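Local coordinates for 39 kDa initiator binding protein (Trichomonas vaginalis, PDB 1PP7) that binds the initiator element of core promoters, including that of the ferredoxin gene, through this N-terminal winged-helix-type domain and so probably helps to place transcription start sites, at residues 11-16 and 49-54; 32-37 and 85-90; 62-67 and 102-107. All coordinates share one frame; numbering follows the deposited sequence.

Contact 1 (11-16 and 49-54)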
loop_
_atom_site.group_PDB
_atom_site.type_symbol
_atom_site.label_atom_id
_atom_site.label_comp_id
_atom_site.label_asym_id
_atom_site.label_seq_id
_atom_site.Cartn_x
_atom_site.Cartn_y
_atom_site.Cartn_z
ATOM N N THR C 11 -11.547 2.613 -5.815
ATOM C CA THR C 11 -11.274 4.043 -5.756
ATOM C C THR C 11 -12.541 4.820 -5.452
ATOM O O THR C 11 -12.499 5.766 -4.655
ATOM C CB THR C 11 -10.608 4.601 -7.051
ATOM O OG1 THR C 11 -11.600 5.189 -7.891
ATOM C CG2 THR C 11 -9.881 3.498 -7.802
ATOM N N SER C 12 -13.665 4.409 -6.047
ATOM C CA SER C 12 -14.927 5.091 -5.793
ATOM C C SER C 12 -15.277 5.068 -4.301
ATOM O O SER C 12 -16.069 5.888 -3.840
ATOM C CB SER C 12 -16.068 4.438 -6.565
ATOM O OG SER C 12 -16.555 3.296 -5.858
ATOM N N ARG C 13 -14.696 4.145 -3.543
ATOM C CA ARG C 13 -15.008 4.071 -2.132
ATOM C C ARG C 13 -14.001 4.718 -1.217
ATOM O O ARG C 13 -14.226 4.880 -0.026
ATOM C CB ARG C 13 -15.266 2.621 -1.745
ATOM C CG ARG C 13 -16.623 2.202 -2.282
ATOM C CD ARG C 13 -17.092 0.948 -1.643
ATOM N NE ARG C 13 -16.292 -0.178 -2.100
ATOM C CZ ARG C 13 -15.999 -1.233 -1.347
ATOM N NH1 ARG C 13 -16.449 -1.294 -0.088
ATOM N NH2 ARG C 13 -15.242 -2.213 -1.848
ATOM N N LEU C 14 -12.873 5.111 -1.757
ATOM C CA LEU C 14 -11.912 5.752 -0.887
ATOM C C LEU C 14 -11.973 7.274 -1.156
ATOM O O LEU C 14 -12.367 7.720 -2.236
ATOM C CB LEU C 14 -10.520 5.079 -1.058
ATOM C CG LEU C 14 -9.803 5.079 -2.393
ATOM C CD1 LEU C 14 -9.084 6.375 -2.408
ATOM C CD2 LEU C 14 -8.819 3.955 -2.582
ATOM N N PRO C 15 -11.656 8.083 -0.150
ATOM C CA PRO C 15 -11.674 9.552 -0.209
ATOM C C PRO C 15 -10.936 10.199 -1.423
ATOM O O PRO C 15 -9.854 9.743 -1.818
ATOM C CB PRO C 15 -11.017 9.956 1.117
ATOM C CG PRO C 15 -11.188 8.721 2.012
ATOM C CD PRO C 15 -10.929 7.618 1.041
ATOM N N PRO C 16 -11.513 11.289 -2.005
ATOM C CA PRO C 16 -10.930 12.004 -3.152
ATOM C C PRO C 16 -9.455 12.345 -2.886
ATOM O O PRO C 16 -8.630 12.352 -3.800
ATOM C CB PRO C 16 -11.782 13.274 -3.247
ATOM C CG PRO C 16 -13.101 12.826 -2.721
ATOM C CD PRO C 16 -12.726 11.985 -1.522
ATOM N N PRO C 49 -12.598 -0.898 7.651
ATOM C CA PRO C 49 -12.528 -2.370 7.754
ATOM C C PRO C 49 -13.043 -3.100 6.534
ATOM O O PRO C 49 -12.472 -4.111 6.125
ATOM C CB PRO C 49 -13.415 -2.703 8.945
ATOM C CG PRO C 49 -13.404 -1.515 9.745
ATOM C CD PRO C 49 -13.274 -0.337 8.834
ATOM N N GLN C 50 -14.131 -2.595 5.969
ATOM C CA GLN C 50 -14.762 -3.206 4.803
ATOM C C GLN C 50 -13.816 -3.069 3.631
ATOM O O GLN C 50 -13.433 -4.050 3.025
ATOM C CB GLN C 50 -16.143 -2.540 4.528
ATOM C CG GLN C 50 -16.757 -2.751 3.118
ATOM C CD GLN C 50 -18.137 -2.033 2.916
ATOM O OE1 GLN C 50 -18.229 -0.779 2.951
ATOM N NE2 GLN C 50 -19.205 -2.832 2.701
ATOM N N LEU C 51 -13.395 -1.856 3.330
ATOM C CA LEU C 51 -12.496 -1.667 2.210
ATOM C C LEU C 51 -11.152 -2.377 2.443
ATOM O O LEU C 51 -10.572 -2.956 1.531
ATOM C CB LEU C 51 -12.263 -0.179 1.991
ATOM C CG LEU C 51 -12.525 0.288 0.564
ATOM C CD1 LEU C 51 -11.878 1.640 0.383
ATOM C CD2 LEU C 51 -11.963 -0.709 -0.429
ATOM N N GLU C 52 -10.653 -2.305 3.668
ATOM C CA GLU C 52 -9.400 -2.940 4.036
ATOM C C GLU C 52 -9.475 -4.420 3.699
ATOM O O GLU C 52 -8.463 -4.980 3.319
ATOM C CB GLU C 52 -9.165 -2.695 5.517
ATOM C CG GLU C 52 -8.091 -3.474 6.193
ATOM C CD GLU C 52 -7.983 -3.104 7.705
ATOM O OE1 GLU C 52 -9.008 -3.161 8.471
ATOM O OE2 GLU C 52 -6.849 -2.748 8.121
ATOM N N GLU C 53 -10.675 -5.022 3.824
ATOM C CA GLU C 53 -10.969 -6.453 3.497
ATOM C C GLU C 53 -10.824 -6.641 1.973
ATOM O O GLU C 53 -9.970 -7.386 1.483
ATOM C CB GLU C 53 -12.456 -6.869 3.792
ATOM C CG GLU C 53 -12.967 -7.280 5.227
ATOM C CD GLU C 53 -14.545 -7.471 5.301
ATOM O OE1 GLU C 53 -15.104 -7.856 6.374
ATOM O OE2 GLU C 53 -15.232 -7.228 4.276
ATOM N N GLU C 54 -11.729 -5.980 1.248
ATOM C CA GLU C 54 -11.785 -6.046 -0.201
ATOM C C GLU C 54 -10.389 -5.823 -0.831
ATOM O O GLU C 54 -9.963 -6.607 -1.684
ATOM C CB GLU C 54 -12.798 -5.017 -0.736
ATOM C CG GLU C 54 -14.130 -4.964 0.034
ATOM C CD GLU C 54 -15.262 -5.859 -0.549
ATOM O OE1 GLU C 54 -15.890 -5.468 -1.576
ATOM O OE2 GLU C 54 -15.531 -6.952 0.024
#

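Contact 2 (32-37 and 85-90). With nucleotides of chain A; nucleotides of chain B.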
loop_
_atom_site.group_PDB
_atom_site.type_symbol
_atom_site.label_atom_id
_atom_site.label_comp_id
_atom_site.label_asym_id
_atom_site.label_seq_id
_atom_site.Cartn_x
_atom_site.Cartn_y
_atom_site.Cartn_z
ATOM N N SER C 32 4.763 12.373 -2.353
ATOM C CA SER C 32 4.458 11.858 -3.653
ATOM C C SER C 32 5.181 10.491 -3.837
ATOM O O SER C 32 4.888 9.786 -4.810
ATOM C CB SER C 32 4.880 12.872 -4.742
ATOM O OG SER C 32 6.283 12.812 -5.043
ATOM N N ARG C 33 6.089 10.110 -2.919
ATOM C CA ARG C 33 6.779 8.828 -3.068
ATOM C C ARG C 33 6.010 7.561 -2.615
ATOM O O ARG C 33 5.123 7.613 -1.757
ATOM C CB ARG C 33 8.154 8.901 -2.427
ATOM C CG ARG C 33 8.959 9.915 -3.163
ATOM C CD ARG C 33 10.328 10.052 -2.681
ATOM N NE ARG C 33 11.050 8.831 -2.994
ATOM C CZ ARG C 33 12.378 8.739 -2.954
ATOM N NH1 ARG C 33 13.115 9.798 -2.606
ATOM N NH2 ARG C 33 12.971 7.600 -3.289
ATOM N N PHE C 34 6.349 6.437 -3.231
ATOM C CA PHE C 34 5.684 5.139 -2.971
ATOM C C PHE C 34 5.511 4.729 -1.481
ATOM O O PHE C 34 4.440 4.319 -1.071
ATOM C CB PHE C 34 6.433 4.036 -3.757
ATOM C CG PHE C 34 5.893 2.674 -3.522
ATOM C CD1 PHE C 34 6.451 1.847 -2.533
ATOM C CD2 PHE C 34 4.785 2.229 -4.229
ATOM C CE1 PHE C 34 5.905 0.595 -2.254
ATOM C CE2 PHE C 34 4.242 0.967 -3.932
ATOM C CZ PHE C 34 4.822 0.156 -2.934
ATOM N N PRO C 35 6.579 4.857 -0.660
ATOM C CA PRO C 35 6.483 4.502 0.764
ATOM C C PRO C 35 5.335 5.228 1.444
ATOM O O PRO C 35 4.539 4.566 2.136
ATOM C CB PRO C 35 7.831 4.958 1.357
ATOM C CG PRO C 35 8.747 4.883 0.199
ATOM C CD PRO C 35 7.911 5.419 -0.967
ATOM N N ARG C 36 5.251 6.568 1.251
ATOM C CA ARG C 36 4.214 7.355 1.903
ATOM C C ARG C 36 2.867 7.151 1.267
ATOM O O ARG C 36 1.828 7.364 1.918
ATOM C CB ARG C 36 4.567 8.825 1.953
ATOM C CG ARG C 36 5.704 9.119 2.893
ATOM C CD ARG C 36 5.693 10.562 3.211
ATOM N NE ARG C 36 6.873 11.033 3.910
ATOM C CZ ARG C 36 6.976 12.300 4.282
ATOM N NH1 ARG C 36 5.957 13.123 3.964
ATOM N NH2 ARG C 36 8.028 12.739 5.003
ATOM N N LYS C 37 2.857 6.747 0.002
ATOM C CA LYS C 37 1.583 6.406 -0.598
ATOM C C LYS C 37 1.140 5.080 0.083
ATOM O O LYS C 37 -0.007 4.963 0.517
ATOM C CB LYS C 37 1.700 6.221 -2.110
ATOM C CG LYS C 37 2.014 7.542 -2.789
ATOM C CD LYS C 37 2.484 7.353 -4.212
ATOM C CE LYS C 37 1.960 8.472 -5.084
ATOM N NZ LYS C 37 2.639 8.557 -6.444
ATOM N N VAL C 85 8.678 -4.261 -8.309
ATOM C CA VAL C 85 9.905 -3.536 -8.502
ATOM C C VAL C 85 10.064 -2.439 -7.382
ATOM O O VAL C 85 11.156 -2.272 -6.803
ATOM C CB VAL C 85 9.934 -2.936 -9.941
ATOM C CG1 VAL C 85 10.887 -1.773 -10.023
ATOM C CG2 VAL C 85 10.393 -4.016 -10.951
ATOM N N ASN C 86 8.983 -1.701 -7.085
ATOM C CA ASN C 86 9.019 -0.682 -6.045
ATOM C C ASN C 86 9.298 -1.266 -4.629
ATOM O O ASN C 86 10.049 -0.629 -3.829
ATOM C CB ASN C 86 7.697 0.108 -6.011
ATOM C CG ASN C 86 7.532 1.069 -7.203
ATOM O OD1 ASN C 86 8.495 1.366 -7.964
ATOM N ND2 ASN C 86 6.316 1.552 -7.368
ATOM N N LEU C 87 8.688 -2.421 -4.299
ATOM C CA LEU C 87 8.925 -3.032 -2.981
ATOM C C LEU C 87 10.435 -3.403 -2.878
ATOM O O LEU C 87 11.125 -3.064 -1.876
ATOM C CB LEU C 87 8.035 -4.276 -2.765
ATOM C CG LEU C 87 6.522 -3.980 -2.817
ATOM C CD1 LEU C 87 5.804 -5.223 -2.601
ATOM C CD2 LEU C 87 6.094 -3.024 -1.787
ATOM N N ARG C 88 10.919 -4.059 -3.933
ATOM C CA ARG C 88 12.306 -4.451 -4.076
ATOM C C ARG C 88 13.255 -3.253 -3.913
ATOM O O ARG C 88 14.076 -3.231 -2.981
ATOM C CB ARG C 88 12.517 -5.144 -5.453
ATOM C CG ARG C 88 13.927 -4.976 -6.148
ATOM C CD ARG C 88 14.625 -6.312 -6.311
ATOM N NE ARG C 88 13.910 -7.307 -5.511
ATOM C CZ ARG C 88 14.393 -8.491 -5.108
ATOM N NH1 ARG C 88 15.647 -8.859 -5.429
ATOM N NH2 ARG C 88 13.603 -9.310 -4.385
ATOM N N ASP C 89 13.117 -2.245 -4.767
ATOM C CA ASP C 89 14.030 -1.088 -4.731
ATOM C C ASP C 89 13.909 -0.169 -3.553
ATOM O O ASP C 89 14.830 0.575 -3.263
ATOM C CB ASP C 89 13.935 -0.285 -6.033
ATOM C CG ASP C 89 14.082 -1.186 -7.299
ATOM O OD1 ASP C 89 13.683 -0.715 -8.415
ATOM O OD2 ASP C 89 14.590 -2.351 -7.186
ATOM N N LEU C 90 12.786 -0.210 -2.847
ATOM C CA LEU C 90 12.644 0.642 -1.670
ATOM C C LEU C 90 12.908 -0.090 -0.345
ATOM O O LEU C 90 12.653 0.439 0.740
ATOM C CB LEU C 90 11.286 1.367 -1.692
ATOM C CG LEU C 90 11.172 2.292 -2.931
ATOM C CD1 LEU C 90 9.900 3.040 -2.964
ATOM C CD2 LEU C 90 12.318 3.276 -2.901
ATOM P P DC A 6 9.659 6.546 -5.665
ATOM O OP1 DC A 6 8.169 6.538 -5.462
ATOM O OP2 DC A 6 10.593 6.686 -4.491
ATOM O "O5'" DC A 6 10.086 5.261 -6.534
ATOM C "C5'" DC A 6 9.147 4.529 -7.353
ATOM C "C4'" DC A 6 8.736 5.326 -8.572
ATOM O "O4'" DC A 6 9.909 5.634 -9.354
ATOM C "C3'" DC A 6 7.767 4.635 -9.542
ATOM O "O3'" DC A 6 6.609 5.411 -9.778
ATOM C "C2'" DC A 6 8.520 4.507 -10.855
ATOM C "C1'" DC A 6 9.599 5.561 -10.741
ATOM N N1 DC A 6 10.844 5.222 -11.445
ATOM C C2 DC A 6 10.867 5.267 -12.840
ATOM O O2 DC A 6 9.825 5.526 -13.451
ATOM N N3 DC A 6 12.019 5.023 -13.482
ATOM C C4 DC A 6 13.125 4.718 -12.783
ATOM N N4 DC A 6 14.238 4.489 -13.464
ATOM C C5 DC A 6 13.127 4.631 -11.365
ATOM C C6 DC A 6 11.973 4.886 -10.743
ATOM P P DG B 4 10.820 -10.069 -6.084
ATOM O OP1 DG B 4 11.320 -10.184 -4.675
ATOM O OP2 DG B 4 10.058 -8.879 -6.511
ATOM O "O5'" DG B 4 12.072 -10.227 -7.043
ATOM C "C5'" DG B 4 12.754 -11.476 -7.086
ATOM C "C4'" DG B 4 13.626 -11.553 -8.314
ATOM O "O4'" DG B 4 12.810 -11.792 -9.490
ATOM C "C3'" DG B 4 14.402 -10.272 -8.590
ATOM O "O3'" DG B 4 15.710 -10.648 -9.028
ATOM C "C2'" DG B 4 13.551 -9.585 -9.658
ATOM C "C1'" DG B 4 12.989 -10.770 -10.438
ATOM N N9 DG B 4 11.729 -10.589 -11.160
ATOM C C8 DG B 4 10.500 -10.140 -10.682
ATOM N N7 DG B 4 9.560 -10.100 -11.607
ATOM C C5 DG B 4 10.207 -10.550 -12.758
ATOM C C6 DG B 4 9.718 -10.722 -14.087
ATOM O O6 DG B 4 8.578 -10.535 -14.511
ATOM N N1 DG B 4 10.728 -11.171 -14.954
ATOM C C2 DG B 4 12.042 -11.432 -14.578
ATOM N N2 DG B 4 12.893 -11.859 -15.536
ATOM N N3 DG B 4 12.496 -11.283 -13.340
ATOM C C4 DG B 4 11.546 -10.846 -12.494
ATOM P P DA A 5 14.896 10.766 -5.912
ATOM O OP1 DA A 5 14.692 11.663 -4.762
ATOM O OP2 DA A 5 15.983 9.746 -5.902
ATOM O "O5'" DA A 5 13.531 10.009 -6.182
ATOM C "C5'" DA A 5 12.355 10.740 -6.515
ATOM C "C4'" DA A 5 11.361 9.795 -7.146
ATOM O "O4'" DA A 5 11.687 9.636 -8.540
ATOM C "C3'" DA A 5 11.357 8.376 -6.564
ATOM O "O3'" DA A 5 10.019 7.835 -6.581
ATOM C "C2'" DA A 5 12.244 7.628 -7.535
ATOM C "C1'" DA A 5 11.817 8.282 -8.832
ATOM N N9 DA A 5 12.708 8.156 -9.991
ATOM C C8 DA A 5 14.018 7.724 -10.039
ATOM N N7 DA A 5 14.507 7.636 -11.255
ATOM C C5 DA A 5 13.462 8.060 -12.065
ATOM C C6 DA A 5 13.341 8.150 -13.468
ATOM N N6 DA A 5 14.370 7.893 -14.312
ATOM N N1 DA A 5 12.135 8.529 -13.974
ATOM C C2 DA A 5 11.133 8.833 -13.106
ATOM N N3 DA A 5 11.141 8.815 -11.760
ATOM C C4 DA A 5 12.348 8.403 -11.301
#

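Contact 3 (62-67 and 102-107)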
loop_
_atom_site.group_PDB
_atom_site.type_symbol
_atom_site.label_atom_id
_atom_site.label_comp_id
_atom_site.label_asym_id
_atom_site.label_seq_id
_atom_site.Cartn_x
_atom_site.Cartn_y
_atom_site.Cartn_z
ATOM N N ASP C 62 2.585 -3.724 15.121
ATOM C CA ASP C 62 3.092 -2.347 15.025
ATOM C C ASP C 62 4.061 -2.238 13.839
ATOM O O ASP C 62 4.280 -1.132 13.292
ATOM C CB ASP C 62 3.868 -1.925 16.293
ATOM C CG ASP C 62 2.966 -1.381 17.424
ATOM O OD1 ASP C 62 1.858 -0.837 17.138
ATOM O OD2 ASP C 62 3.403 -1.485 18.611
ATOM N N THR C 63 4.610 -3.378 13.412
ATOM C CA THR C 63 5.620 -3.358 12.344
ATOM C C THR C 63 5.527 -4.237 11.086
ATOM O O THR C 63 6.421 -4.206 10.247
ATOM C CB THR C 63 7.002 -3.622 12.957
ATOM O OG1 THR C 63 7.000 -4.914 13.567
ATOM C CG2 THR C 63 7.321 -2.606 14.023
ATOM N N GLU C 64 4.475 -5.013 10.946
ATOM C CA GLU C 64 4.360 -5.863 9.793
ATOM C C GLU C 64 2.977 -5.650 9.220
ATOM O O GLU C 64 2.034 -5.344 9.951
ATOM C CB GLU C 64 4.572 -7.347 10.216
ATOM C CG GLU C 64 5.804 -7.507 11.133
ATOM C CD GLU C 64 6.292 -8.971 11.367
ATOM O OE1 GLU C 64 7.348 -9.131 12.068
ATOM O OE2 GLU C 64 5.642 -9.947 10.865
ATOM N N PHE C 65 2.843 -5.796 7.911
ATOM C CA PHE C 65 1.546 -5.659 7.252
ATOM C C PHE C 65 1.453 -6.777 6.236
ATOM O O PHE C 65 2.449 -7.397 5.864
ATOM C CB PHE C 65 1.370 -4.276 6.543
ATOM C CG PHE C 65 2.383 -3.971 5.437
ATOM C CD1 PHE C 65 3.638 -3.383 5.749
ATOM C CD2 PHE C 65 2.041 -4.141 4.095
ATOM C CE1 PHE C 65 4.517 -2.971 4.756
ATOM C CE2 PHE C 65 2.912 -3.729 3.068
ATOM C CZ PHE C 65 4.158 -3.140 3.400
ATOM N N LYS C 66 0.233 -7.054 5.805
ATOM C CA LYS C 66 0.021 -8.073 4.827
ATOM C C LYS C 66 -0.747 -7.368 3.770
ATOM O O LYS C 66 -1.399 -6.361 4.061
ATOM C CB LYS C 66 -0.804 -9.223 5.387
ATOM C CG LYS C 66 -2.143 -8.821 6.048
ATOM C CD LYS C 66 -2.973 -10.108 6.216
ATOM C CE LYS C 66 -3.965 -10.045 7.400
ATOM N NZ LYS C 66 -4.989 -11.205 7.383
ATOM N N MET C 67 -0.702 -7.899 2.549
ATOM C CA MET C 67 -1.418 -7.267 1.469
ATOM C C MET C 67 -1.643 -8.261 0.364
ATOM O O MET C 67 -1.050 -9.333 0.368
ATOM C CB MET C 67 -0.612 -6.052 0.919
ATOM C CG MET C 67 0.567 -6.385 -0.005
ATOM S SD MET C 67 1.357 -4.834 -0.699
ATOM C CE MET C 67 2.910 -4.865 0.016
ATOM N N TRP C 102 -2.129 -13.480 -0.536
ATOM C CA TRP C 102 -1.675 -12.643 0.550
ATOM C C TRP C 102 -0.174 -12.776 0.709
ATOM O O TRP C 102 0.396 -13.883 0.601
ATOM C CB TRP C 102 -2.337 -13.039 1.851
ATOM C CG TRP C 102 -3.729 -12.630 1.921
ATOM C CD1 TRP C 102 -4.824 -13.387 1.633
ATOM C CD2 TRP C 102 -4.206 -11.370 2.386
ATOM N NE1 TRP C 102 -5.970 -12.673 1.910
ATOM C CE2 TRP C 102 -5.630 -11.435 2.372
ATOM C CE3 TRP C 102 -3.572 -10.190 2.824
ATOM C CZ2 TRP C 102 -6.439 -10.361 2.778
ATOM C CZ3 TRP C 102 -4.356 -9.135 3.217
ATOM C CH2 TRP C 102 -5.790 -9.221 3.195
ATOM N N THR C 103 0.451 -11.650 0.996
ATOM C CA THR C 103 1.866 -11.613 1.171
ATOM C C THR C 103 2.075 -10.746 2.433
ATOM O O THR C 103 1.180 -9.972 2.792
ATOM C CB THR C 103 2.438 -11.163 -0.232
ATOM O OG1 THR C 103 3.594 -11.947 -0.543
ATOM C CG2 THR C 103 2.644 -9.730 -0.371
ATOM N N GLN C 104 3.173 -10.954 3.177
ATOM C CA GLN C 104 3.423 -10.185 4.408
ATOM C C GLN C 104 4.702 -9.449 4.315
ATOM O O GLN C 104 5.638 -9.934 3.668
ATOM C CB GLN C 104 3.488 -11.097 5.601
ATOM C CG GLN C 104 2.304 -10.953 6.508
ATOM C CD GLN C 104 2.221 -12.066 7.477
ATOM O OE1 GLN C 104 3.186 -12.325 8.217
ATOM N NE2 GLN C 104 1.064 -12.764 7.490
ATOM N N TRP C 105 4.766 -8.300 5.005
ATOM C CA TRP C 105 5.920 -7.407 4.922
ATOM C C TRP C 105 6.335 -6.590 6.114
ATOM O O TRP C 105 5.548 -6.368 7.001
ATOM C CB TRP C 105 5.701 -6.365 3.814
ATOM C CG TRP C 105 5.384 -6.949 2.517
ATOM C CD1 TRP C 105 4.211 -7.526 2.158
ATOM C CD2 TRP C 105 6.271 -7.107 1.406
ATOM N NE1 TRP C 105 4.306 -8.039 0.921
ATOM C CE2 TRP C 105 5.559 -7.799 0.417
ATOM C CE3 TRP C 105 7.587 -6.731 1.156
ATOM C CZ2 TRP C 105 6.121 -8.135 -0.829
ATOM C CZ3 TRP C 105 8.153 -7.063 -0.066
ATOM C CH2 TRP C 105 7.416 -7.763 -1.045
ATOM N N LYS C 106 7.575 -6.070 6.039
ATOM C CA LYS C 106 8.166 -5.172 7.027
ATOM C C LYS C 106 9.255 -4.358 6.322
ATOM O O LYS C 106 9.734 -4.727 5.263
ATOM C CB LYS C 106 8.738 -5.927 8.237
ATOM C CG LYS C 106 10.265 -6.027 8.320
ATOM C CD LYS C 106 10.685 -7.407 8.773
ATOM C CE LYS C 106 11.997 -7.417 9.597
ATOM N NZ LYS C 106 13.222 -7.006 8.883
ATOM N N ARG C 107 9.651 -3.234 6.901
ATOM C CA ARG C 107 10.661 -2.370 6.281
ATOM C C ARG C 107 11.113 -1.528 7.440
ATOM O O ARG C 107 10.281 -1.038 8.201
ATOM C CB ARG C 107 10.021 -1.499 5.197
ATOM C CG ARG C 107 11.016 -0.538 4.535
ATOM C CD ARG C 107 10.338 0.635 3.846
ATOM N NE ARG C 107 11.228 1.372 2.951
ATOM C CZ ARG C 107 11.293 2.713 2.873
ATOM N NH1 ARG C 107 10.537 3.503 3.643
ATOM N NH2 ARG C 107 12.089 3.269 1.986
HETATM O O HOH W 1 7.807 -2.502 8.930
#

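Contact 1 (11-16 and 49-54)
Arg13 reaches from the loop 11-16 to the helix segment 49-54 and lays its guanidinium between Gln50, Leu51 and Glu54. The charged component is modest. Arg13 NH2 lies 3.3 Å from Glu54 OE1 in a salt bridge whose hydrogen bond is weak, with an angle of only 127° at the hydrogen. Guanidinium and carboxylate planes stand 82° apart, so the two groups do not form a flat, two-pronged pair. The firmer polar hold on Arg13 is local: NE donates to the backbone O of Ser9, one turn earlier in the chain. The bend at chi3 (-71°) places NE for that bond.

Van der Waals contacts complete the setting of the guanidinium. Gln50 CG and Glu54 CG lie at its edge, and Arg13 NH1 comes 3.5 Å from Gln50 CD, with the amide again turned almost perpendicular to the guanidinium. Leu51 CD2 covers one face from 3.9 Å above the plane, displaced toward the rim on the NH2 side.

The apolar part belongs to the other branch of Leu51. Its CD1 meets Leu14 CB at 4.0 Å and Arg13 CB at 4.1 Å, so one buried leucine touches the CB atoms of both residues. A type I turn from Thr11 to Leu14, in which Leu14 N bonds to Thr11 O at 3.0 Å, presents these two neighbouring residues to the helix.

The contact joins the connection between helices 6-11 and 16-23 to helix 49-55, at the edge of the helical part of the initiator-binding domain and about 14 Å from the DNA at the nearest atoms. Helix 34-45 packs against both segments, with Pro15 on its Tyr44 and Leu51 on its Leu45.

Contact 2 (32-37 and 85-90)
Asn86 serves two surfaces at once: its CB sits over the centre of the Phe34 ring, while its amide ND2 is hydrogen-bonded to a DNA phosphate. This CH-pi contact, 3.9 Å from CB to the ring centroid and 5° off the normal, joins helix 80-89 to the start of helix 34-45 in a helix-turn-helix domain of winged-helix type. Helix 80-89, whose Val85 packs on a thymine base, is probably the recognition helix.

Two leucines meet other parts of the ring. Leu87 CD2 approaches at the edge, 3.6 Å from Phe34 CZ, and Leu90 CD1 comes obliquely to within 3.7 Å of Phe34 CD1. The same Leu90 methyl also rests on Pro35 CD, so one methyl touches both consecutive residues. With CG anti to the backbone N (chi1 177°), Phe34 directs its ring toward helix 80-89, and Met76 of helix 69-76 packs on it as well.

Directly beside this apolar joint, the DNA backbone runs past. Asn86 OD1 lies 3.3 Å from C5' of DC6 of chain A, and the phosphate of that nucleotide is held by the turn entering helix 34-45. Arg33, at the N-cap position, grips OP2 of DC6 with both NE (2.7 Å) and NH2 (2.8 Å), while O5' of DA5 of chain A lies over one guanidinium face. The helix start may add favourable electrostatics, for the first helical amide, Phe34 N, donates to OP1 of DC6 at 2.9 Å in a nearly straight bond of 167°.

Contact 3 (62-67 and 102-107)
Phe65 and Trp105 form a hydrogen-bonded antiparallel pair, as do Met67 and Thr103, so that strands 65-67 and 102-106 are joined by four backbone bonds. The local strand directions differ by 149°. Trp105 N to Phe65 O is short at 2.6 Å. Between these pairs, the non-hydrogen-bonded pair Lys66-Gln104 brings its CA atoms to 4.0 Å. Where the segments part, a water bridges them, 2.6 Å from Thr63 O and accepting from Arg107 N at 2.8 Å.

On the face carrying Phe65, Met67, Thr103 and Trp105, aromatic surfaces are covered by aliphatic groups. Trp105 CB stands over the Phe65 ring, 3.8 Å from its centroid, and the indole and phenyl planes are nearly parallel but slid apart with little overlap. Met67 bends at chi3 (114°), placing CE over the five-membered ring of Trp105, 3.7 Å from its centroid; SD lies farther off and oblique, completing a Met-aromatic contact. Leu38 and Leu42 of helix 34-45 pack against Phe65. Thr103 has its OG1 bonded to Gln96 O of strand 93-99, and its side chain also packs on a DNA phosphate.

The other face is partly exposed. There Lys66 runs obliquely past Trp102, CD touching CZ3 at 3.4 Å, and NZ hangs over the six-membered ring in a cation-pi contact, 4.7 Å from the centroid and 9° off the normal. Lys66 CB also packs on Gln104 CG.

The chemistry thus divides by face. Methionine and aromatic groups bind the sheet to the helical core, whereas on the outer side a lysine probably gains stabilisation from an indole, and its aliphatic stem touches the rim carbons CE3 and CZ3 of that indole.

How the contacts relate
Contact 2 is the most buried of the three, and contacts 2 and 3 meet directly: Leu87 CD1 packs on Trp105 and Met67 CE, while Arg107 NE bonds to Leu90 O. Together they join helices 34-45 and 80-89 to the sheet, and both reach the DNA. Contact 1 lies on the opposite side of the chain's centre from contact 2, nearer the surface, and touches neither of the others. Helix 34-45 is common ground, contributing its start to contact 2 and packing against contacts 1 and 3. The chemistry shifts accordingly, from an arginine-centred contact with a weak salt bridge in 1, through apolar packing beside phosphates in 2, to backbone pairing with aromatic packing in 3.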